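Local structure of acetyltransferase, GNAT family (3IWG) at residues K44-Y49 with G56-N61; N137-D142 with A224-T229. The protein probably transfers acyl groups, most likely acetyl from acetyl-coenzyme A, to an acceptor not yet identified, as a member of the GNAT family. All blocks are in the same frame, centred on the assembly; numbering follows the deposited sequence.

Contact 1: residues K44-Y49 with G56-N61; sequences KHFGFY and GFCCVN
The imidazole of His45 lies flat against Cys59, whose CB sits over the centre of one ring face, 3.5 Å from the centroid and only 6° off the normal, a CH-pi contact. Cys59 SG stands further out, nearest His45 CE1 at 4.0 Å. At this non-hydrogen-bonded pair of the antiparallel hairpin 44-50/53-60 the CA atoms are 4.3 Å apart and both side chains leave on the same face; the small Cys59 lets the ring lie on its CB. On the other face, chi1 of -56° sets Phe48 CG beside its backbone N, and the ring runs obliquely along the 56-58 backbone, CD2 3.2 Å from Phe57 N. Gly56 suits its place, since a CB there would be tight against Phe48 CD2. Phe48 CZ reaches Cys58 SG at 3.8 Å, while Phe46 meets the same sulfur obliquely through CD2 at 4.2 Å, so one thiol serves two rings. Between the faces, Phe46 and Cys58 exchange two backbone bonds, Phe46 N to Cys58 O being nearly straight at 171°. His45 NE2 is hydrogen-bonded to Ala40 O. An alanine in place of His45 would probably leave Cys59 CB without its ring cover and Ala40 O without this donor. The NE2 bond implies a proton on that nitrogen, and a buried ND1 with no partner would be consistent with a neutral imidazole.

Contact 2: residues N137-D142 with A224-T229; sequences NLEMID and AKKVLT. With SO4 (sulfate ion), chain C.
Apolar packing centres on Ile141, which lies against Lys226 of helix 223-237. Its CG2 presses on Lys226 CD at 3.4 Å, tighter than usual for two carbons, and also lies near Lys226 CB. Ile141 CG1 sits between the backbone N and the carbonyl carbon (chi1 67°). Beyond it CD1, anti at chi2 (172°), lies by the Lys226 carbonyl and reaches Val227 CG2 at 4.2 Å. A branched aliphatic residue suits this place because it can touch a lysine's methylenes and a valine at once.

The charged interaction is a long salt bridge, Glu139 OE1 to Lys226 NZ at 3.4 Å. Lysine is apt here, its bent chain offering carbon to Ile141 and charge to Glu139.

Hydrogen bonding between the segments goes through one water, which accepts from Ile141 N and donates to Lys226 O, the latter at 2.6 Å. Within the helix, Thr229 OG1 donates to Lys225 O, which also accepts from Thr229 N. At the helix start a sulfate, probably from the crystallisation liquor, takes a bond from Ala224 N at 3.0 Å; Arg219 NH1 and Gly220 N also bond to it.

Anion binding by backbone N-H groups at a helix start recalls the pyrophosphate-binding loop of GNAT enzymes, so the sulfate may mark where coenzyme A phosphate would sit. The irregular segment 137-142, by contrast, is attached to the helix flank at the protein surface by carbon contacts, one long ion pair and one bridging water, with no direct hydrogen bond between the two segments.

How the contacts relate
Contacts 1 and 2 lie on opposite sides of the chain's centre, their centres 43 Å apart and their nearest atoms about 25 Å apart. Both strands of contact 1 precede both segments of contact 2 in sequence. Contact 1 belongs to the N-terminal GNAT-like half, the helix of contact 2 to the C-terminal one. They also differ in character: one is a buried pairing of neighbouring strands, the other a surface meeting of segments 82 residues apart in sequence. The helix side of contact 2 carries, through Ala224, the sulfate that may mark a coenzyme A phosphate position, while 137-142 meets the flank of that helix; contact 1 is structural packing far from it.

Contact 1: residues K44-Y49 with G56-N61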
ATOM      1  N   LYS A  44       2.879  -2.757  19.397  1.00 25.94           N
ATOM      2  CA  LYS A  44       2.759  -1.840  20.531  0.50 25.77           C
ATOM      3  C   LYS A  44       4.147  -1.641  21.128  1.00 24.93           C
ATOM      4  O   LYS A  44       4.902  -2.594  21.251  1.00 26.29           O
ATOM      5  CB  LYS A  44       1.814  -2.403  21.598  0.50 25.84           C
ATOM      6  CG  LYS A  44       0.428  -2.785  21.091  0.50 26.91           C
ATOM      7  CD  LYS A  44      -0.453  -1.540  20.837  0.50 29.18           C
ATOM      8  CE  LYS A  44      -1.876  -1.911  20.407  0.50 29.01           C
ATOM      9  NZ  LYS A  44      -2.661  -0.704  20.114  0.50 29.87           N
ATOM     10  N   HIS A  45       4.477  -0.417  21.498  1.00 23.55           N
ATOM     11  CA  HIS A  45       5.806  -0.120  21.990  1.00 22.96           C
ATOM     12  C   HIS A  45       5.793   0.307  23.405  1.00 22.48           C
ATOM     13  O   HIS A  45       4.894   0.984  23.822  1.00 23.32           O
ATOM     14  CB  HIS A  45       6.469   0.940  21.150  1.00 22.29           C
ATOM     15  CG  HIS A  45       6.897   0.437  19.814  1.00 21.58           C
ATOM     16  ND1 HIS A  45       8.223   0.259  19.467  1.00 20.90           N
ATOM     17  CD2 HIS A  45       6.172   0.084  18.728  1.00 21.40           C
ATOM     18  CE1 HIS A  45       8.296  -0.176  18.219  1.00 21.09           C
ATOM     19  NE2 HIS A  45       7.066  -0.294  17.746  1.00 22.63           N
ATOM     20  N   PHE A  46       6.787  -0.123  24.160  1.00 22.22           N
ATOM     21  CA  PHE A  46       6.945   0.323  25.528  1.00 22.21           C
ATOM     22  C   PHE A  46       8.357   0.799  25.707  1.00 22.03           C
ATOM     23  O   PHE A  46       9.283   0.338  25.058  1.00 20.21           O
ATOM     24  CB  PHE A  46       6.616  -0.776  26.546  1.00 22.12           C
ATOM     25  CG  PHE A  46       5.276  -1.382  26.344  1.00 22.94           C
ATOM     26  CD1 PHE A  46       4.179  -0.918  27.027  1.00 23.59           C
ATOM     27  CD2 PHE A  46       5.110  -2.410  25.439  1.00 25.56           C
ATOM     28  CE1 PHE A  46       2.928  -1.472  26.804  1.00 26.04           C
ATOM     29  CE2 PHE A  46       3.872  -2.975  25.220  1.00 26.17           C
ATOM     30  CZ  PHE A  46       2.780  -2.516  25.898  1.00 25.80           C
ATOM     31  N   GLY A  47       8.480   1.758  26.597  1.00 23.15           N
ATOM     32  CA  GLY A  47       9.745   2.333  26.973  1.00 23.63           C
ATOM     33  C   GLY A  47      10.057   1.991  28.410  1.00 24.48           C
ATOM     34  O   GLY A  47       9.161   1.739  29.244  1.00 22.82           O
ATOM     35  N   PHE A  48      11.361   1.963  28.651  1.00 26.19           N
ATOM     36  CA  PHE A  48      11.928   1.609  29.909  1.00 27.81           C
ATOM     37  C   PHE A  48      12.604   2.882  30.420  1.00 29.60           C
ATOM     38  O   PHE A  48      13.463   3.492  29.759  1.00 29.02           O
ATOM     39  CB  PHE A  48      12.949   0.484  29.735  1.00 28.06           C
ATOM     40  CG  PHE A  48      12.408  -0.766  29.060  1.00 27.67           C
ATOM     41  CD1 PHE A  48      11.171  -1.300  29.415  1.00 29.46           C
ATOM     42  CD2 PHE A  48      13.166  -1.442  28.108  1.00 26.22           C
ATOM     43  CE1 PHE A  48      10.679  -2.468  28.808  1.00 26.94           C
ATOM     44  CE2 PHE A  48      12.685  -2.612  27.515  1.00 27.69           C
ATOM     45  CZ  PHE A  48      11.442  -3.120  27.873  1.00 26.36           C
ATOM     46  N   TYR A  49      12.190   3.280  31.610  1.00 31.74           N
ATOM     47  CA  TYR A  49      12.514   4.580  32.149  1.00 33.09           C
ATOM     48  C   TYR A  49      13.224   4.380  33.461  1.00 35.02           C
ATOM     49  O   TYR A  49      12.692   3.772  34.401  1.00 34.78           O
ATOM     50  CB  TYR A  49      11.254   5.401  32.353  1.00 32.93           C
ATOM     51  CG  TYR A  49      10.624   5.881  31.076  1.00 32.45           C
ATOM     52  CD1 TYR A  49       9.796   5.049  30.329  1.00 33.02           C
ATOM     53  CD2 TYR A  49      10.855   7.166  30.608  1.00 33.11           C
ATOM     54  CE1 TYR A  49       9.204   5.500  29.143  1.00 33.74           C
ATOM     55  CE2 TYR A  49      10.264   7.627  29.435  1.00 33.42           C
ATOM     56  CZ  TYR A  49       9.439   6.789  28.714  1.00 33.53           C
ATOM     57  OH  TYR A  49       8.838   7.249  27.575  1.00 35.45           O
ATOM     58  N   GLY A  56      15.644   2.427  27.280  1.00 31.40           N
ATOM     59  CA  GLY A  56      15.390   1.239  26.474  1.00 29.99           C
ATOM     60  C   GLY A  56      13.946   1.097  26.045  1.00 28.74           C
ATOM     61  O   GLY A  56      13.099   1.896  26.444  1.00 28.03           O
ATOM     62  N   PHE A  57      13.654   0.052  25.265  1.00 27.01           N
ATOM     63  CA  PHE A  57      12.296  -0.186  24.781  1.00 26.14           C
ATOM     64  C   PHE A  57      12.028  -1.647  24.349  1.00 26.00           C
ATOM     65  O   PHE A  57      12.946  -2.446  24.134  1.00 25.89           O
ATOM     66  CB  PHE A  57      11.992   0.722  23.566  1.00 25.44           C
ATOM     67  CG  PHE A  57      12.549   0.182  22.295  1.00 25.17           C
ATOM     68  CD1 PHE A  57      13.857   0.436  21.931  1.00 27.06           C
ATOM     69  CD2 PHE A  57      11.801  -0.665  21.503  1.00 24.15           C
ATOM     70  CE1 PHE A  57      14.388  -0.113  20.752  1.00 27.45           C
ATOM     71  CE2 PHE A  57      12.322  -1.221  20.363  1.00 22.22           C
ATOM     72  CZ  PHE A  57      13.611  -0.952  19.985  1.00 24.61           C
ATOM     73  N   CYS A  58      10.753  -1.972  24.162  1.00 25.25           N
ATOM     74  CA  CYS A  58      10.406  -3.206  23.490  1.00 24.85           C
ATOM     75  C   CYS A  58       9.127  -3.005  22.704  1.00 24.90           C
ATOM     76  O   CYS A  58       8.458  -1.994  22.873  1.00 24.01           O
ATOM     77  CB  CYS A  58      10.256  -4.357  24.495  1.00 24.27           C
ATOM     78  SG  CYS A  58       8.801  -4.320  25.472  1.00 22.68           S
ATOM     79  N   CYS A  59       8.806  -3.962  21.834  1.00 25.75           N
ATOM     80  CA  CYS A  59       7.490  -3.976  21.166  1.00 26.69           C
ATOM     81  C   CYS A  59       6.855  -5.344  21.088  1.00 27.35           C
ATOM     82  O   CYS A  59       7.535  -6.388  20.930  1.00 28.51           O
ATOM     83  CB  CYS A  59       7.547  -3.285  19.794  1.00 26.99           C
ATOM     84  SG  CYS A  59       8.483  -4.117  18.589  1.00 27.26           S
ATOM     85  N   VAL A  60       5.547  -5.355  21.295  1.00 27.39           N
ATOM     86  CA  VAL A  60       4.792  -6.604  21.381  1.00 26.95           C
ATOM     87  C   VAL A  60       3.731  -6.548  20.300  1.00 28.46           C
ATOM     88  O   VAL A  60       2.958  -5.603  20.229  1.00 28.83           O
ATOM     89  CB  VAL A  60       4.110  -6.756  22.739  1.00 26.85           C
ATOM     90  CG1 VAL A  60       3.293  -8.079  22.832  1.00 25.46           C
ATOM     91  CG2 VAL A  60       5.131  -6.610  23.873  1.00 24.00           C
ATOM     92  N   ASN A  61       3.695  -7.563  19.449  1.00 29.31           N
ATOM     93  CA  ASN A  61       2.685  -7.629  18.433  1.00 30.04           C
ATOM     94  C   ASN A  61       1.326  -8.008  19.014  1.00 31.33           C
ATOM     95  O   ASN A  61       1.170  -8.224  20.220  1.00 30.82           O
ATOM     96  CB  ASN A  61       3.136  -8.541  17.248  1.00 29.73           C
ATOM     97  CG  ASN A  61       2.986 -10.039  17.508  1.00 27.60           C
ATOM     98  OD1 ASN A  61       2.501 -10.498  18.544  1.00 27.82           O
ATOM     99  ND2 ASN A  61       3.433 -10.806  16.547  1.00 23.57           N
TER

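Contact 2: residues N137-D142 with A224-T229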
ATOM      1  N   ASN A 137      29.373 -17.816 -16.489  1.00 40.55           N
ATOM      2  CA  ASN A 137      29.228 -18.380 -17.831  1.00 40.69           C
ATOM      3  C   ASN A 137      27.852 -19.057 -18.037  1.00 40.73           C
ATOM      4  O   ASN A 137      27.626 -19.785 -19.004  1.00 40.52           O
ATOM      5  CB  ASN A 137      30.372 -19.374 -18.083  1.00 40.93           C
ATOM      6  CG  ASN A 137      30.629 -19.612 -19.564  1.00 41.69           C
ATOM      7  OD1 ASN A 137      30.096 -18.902 -20.419  1.00 43.09           O
ATOM      8  ND2 ASN A 137      31.444 -20.619 -19.879  1.00 43.39           N
ATOM      9  N   LEU A 138      26.928 -18.760 -17.126  1.00 41.01           N
ATOM     10  CA  LEU A 138      25.633 -19.419 -17.022  1.00 41.06           C
ATOM     11  C   LEU A 138      24.520 -18.518 -17.574  1.00 40.97           C
ATOM     12  O   LEU A 138      24.381 -17.378 -17.128  1.00 41.15           O
ATOM     13  CB  LEU A 138      25.366 -19.684 -15.534  1.00 41.34           C
ATOM     14  CG  LEU A 138      24.208 -20.579 -15.073  1.00 41.86           C
ATOM     15  CD1 LEU A 138      23.705 -20.140 -13.693  1.00 40.06           C
ATOM     16  CD2 LEU A 138      23.070 -20.563 -16.064  1.00 43.77           C
ATOM     17  N   GLU A 139      23.723 -19.032 -18.517  1.00 40.57           N
ATOM     18  CA  GLU A 139      22.514 -18.323 -19.049  1.00 40.39           C
ATOM     19  C   GLU A 139      21.629 -17.578 -17.996  1.00 38.84           C
ATOM     20  O   GLU A 139      21.085 -18.187 -17.081  1.00 38.34           O
ATOM     21  CB  GLU A 139      21.618 -19.272 -19.924  1.00 40.98           C
ATOM     22  CG  GLU A 139      21.513 -20.763 -19.458  1.00 42.25           C
ATOM     23  CD  GLU A 139      20.110 -21.409 -19.664  1.00 43.86           C
ATOM     24  OE1 GLU A 139      19.642 -22.145 -18.724  1.00 43.27           O
ATOM     25  OE2 GLU A 139      19.503 -21.192 -20.752  1.00 41.96           O
HETATM   26  N   MSE A 140      21.505 -16.261 -18.186  1.00 37.49           N
HETATM   27  CA  MSE A 140      20.826 -15.330 -17.283  1.00 36.30           C
HETATM   28  C   MSE A 140      19.562 -14.789 -17.973  1.00 34.64           C
HETATM   29  O   MSE A 140      19.635 -14.305 -19.121  1.00 34.93           O
HETATM   30  CB  MSE A 140      21.775 -14.179 -16.934  1.00 36.75           C
HETATM   31  CG  MSE A 140      21.138 -12.768 -16.735  1.00 39.10           C
HETATM   32 SE   MSE A 140      21.113 -12.034 -14.902  0.60 43.87          SE
HETATM   33  CE  MSE A 140      20.966 -10.099 -15.284  1.00 40.42           C
ATOM     34  N   ILE A 141      18.420 -14.850 -17.275  1.00 31.33           N
ATOM     35  CA  ILE A 141      17.153 -14.381 -17.834  1.00 28.85           C
ATOM     36  C   ILE A 141      17.077 -12.868 -17.861  1.00 28.60           C
ATOM     37  O   ILE A 141      17.852 -12.193 -17.208  1.00 28.74           O
ATOM     38  CB  ILE A 141      15.930 -14.845 -17.022  1.00 28.07           C
ATOM     39  CG1 ILE A 141      15.902 -14.199 -15.633  1.00 23.97           C
ATOM     40  CG2 ILE A 141      15.874 -16.370 -16.934  1.00 25.46           C
ATOM     41  CD1 ILE A 141      14.608 -14.484 -14.866  1.00 20.48           C
ATOM     42  N   ASP A 142      16.121 -12.351 -18.617  1.00 28.32           N
ATOM     43  CA  ASP A 142      15.816 -10.916 -18.615  1.00 28.24           C
ATOM     44  C   ASP A 142      14.460 -10.683 -17.931  1.00 26.47           C
ATOM     45  O   ASP A 142      13.449 -11.227 -18.343  1.00 26.10           O
ATOM     46  CB  ASP A 142      15.819 -10.336 -20.044  1.00 28.21           C
ATOM     47  CG  ASP A 142      15.877  -8.776 -20.061  1.00 32.35           C
ATOM     48  OD1 ASP A 142      16.459  -8.127 -19.127  1.00 32.25           O
ATOM     49  OD2 ASP A 142      15.314  -8.189 -21.018  1.00 37.29           O
ATOM     50  N   ALA A 224      13.104 -19.980  -9.985  1.00 18.73           N
ATOM     51  CA  ALA A 224      13.384 -19.098  -8.824  1.00 18.12           C
ATOM     52  C   ALA A 224      14.896 -18.810  -8.775  1.00 18.57           C
ATOM     53  O   ALA A 224      15.302 -17.681  -8.523  1.00 18.99           O
ATOM     54  CB  ALA A 224      12.906 -19.691  -7.524  1.00 16.68           C
ATOM     55  N   LYS A 225      15.729 -19.813  -9.044  1.00 18.61           N
ATOM     56  CA  LYS A 225      17.150 -19.565  -9.035  1.00 20.11           C
ATOM     57  C   LYS A 225      17.503 -18.411  -9.969  1.00 20.44           C
ATOM     58  O   LYS A 225      18.252 -17.507  -9.598  1.00 19.83           O
ATOM     59  CB  LYS A 225      17.931 -20.784  -9.432  1.00 20.28           C
ATOM     60  CG  LYS A 225      19.430 -20.572  -9.429  1.00 23.09           C
ATOM     61  CD  LYS A 225      20.137 -21.894  -9.757  1.00 25.29           C
ATOM     62  CE  LYS A 225      21.704 -21.752  -9.777  1.00 27.40           C
ATOM     63  NZ  LYS A 225      22.331 -21.549 -11.127  1.00 28.41           N
ATOM     64  N   LYS A 226      16.941 -18.448 -11.174  1.00 20.74           N
ATOM     65  CA  LYS A 226      17.276 -17.476 -12.172  1.00 20.82           C
ATOM     66  C   LYS A 226      16.824 -16.078 -11.792  1.00 20.37           C
ATOM     67  O   LYS A 226      17.488 -15.086 -12.128  1.00 19.07           O
ATOM     68  CB  LYS A 226      16.670 -17.885 -13.490  1.00 21.93           C
ATOM     69  CG  LYS A 226      17.204 -19.196 -14.029  1.00 23.59           C
ATOM     70  CD  LYS A 226      17.216 -19.204 -15.534  1.00 28.29           C
ATOM     71  CE  LYS A 226      16.219 -20.148 -16.207  1.00 28.84           C
ATOM     72  NZ  LYS A 226      16.983 -21.275 -16.796  1.00 29.49           N
ATOM     73  N   VAL A 227      15.703 -16.019 -11.069  1.00 19.89           N
ATOM     74  CA  VAL A 227      15.101 -14.752 -10.677  1.00 19.05           C
ATOM     75  C   VAL A 227      15.995 -14.125  -9.630  1.00 19.48           C
ATOM     76  O   VAL A 227      16.367 -12.965  -9.725  1.00 18.02           O
ATOM     77  CB  VAL A 227      13.651 -14.930 -10.142  1.00 18.10           C
ATOM     78  CG1 VAL A 227      13.130 -13.671  -9.550  1.00 17.26           C
ATOM     79  CG2 VAL A 227      12.751 -15.367 -11.261  1.00 17.92           C
ATOM     80  N   LEU A 228      16.368 -14.930  -8.652  1.00 20.91           N
ATOM     81  CA  LEU A 228      17.270 -14.484  -7.607  1.00 21.55           C
ATOM     82  C   LEU A 228      18.598 -13.990  -8.220  1.00 20.96           C
ATOM     83  O   LEU A 228      19.114 -12.948  -7.829  1.00 20.54           O
ATOM     84  CB  LEU A 228      17.492 -15.619  -6.627  1.00 22.25           C
ATOM     85  CG  LEU A 228      16.339 -15.811  -5.661  1.00 24.58           C
ATOM     86  CD1 LEU A 228      16.538 -17.100  -4.871  1.00 27.74           C
ATOM     87  CD2 LEU A 228      16.318 -14.641  -4.692  1.00 28.42           C
ATOM     88  N   THR A 229      19.108 -14.697  -9.220  1.00 20.09           N
ATOM     89  CA  THR A 229      20.352 -14.296  -9.850  1.00 19.85           C
ATOM     90  C   THR A 229      20.204 -12.935 -10.515  1.00 20.77           C
ATOM     91  O   THR A 229      21.070 -12.091 -10.374  1.00 20.55           O
ATOM     92  CB  THR A 229      20.843 -15.343 -10.862  1.00 19.87           C
ATOM     93  OG1 THR A 229      20.997 -16.594 -10.176  1.00 19.97           O
ATOM     94  CG2 THR A 229      22.185 -14.929 -11.466  1.00 16.77           C
TER
HETATM   95  S   SO4 C 501      11.223 -23.276  -8.125  1.00 38.18           S
HETATM   96  O1  SO4 C 501      10.139 -24.146  -8.592  1.00 35.79           O
HETATM   97  O2  SO4 C 501      10.893 -22.633  -6.846  1.00 35.15           O
HETATM   98  O3  SO4 C 501      11.456 -22.327  -9.181  1.00 32.14           O
HETATM   99  O4  SO4 C 501      12.475 -24.015  -7.827  1.00 34.38           O
HETATM  100  O   HOH W   1      18.976 -15.076 -14.249  1.00 20.38           O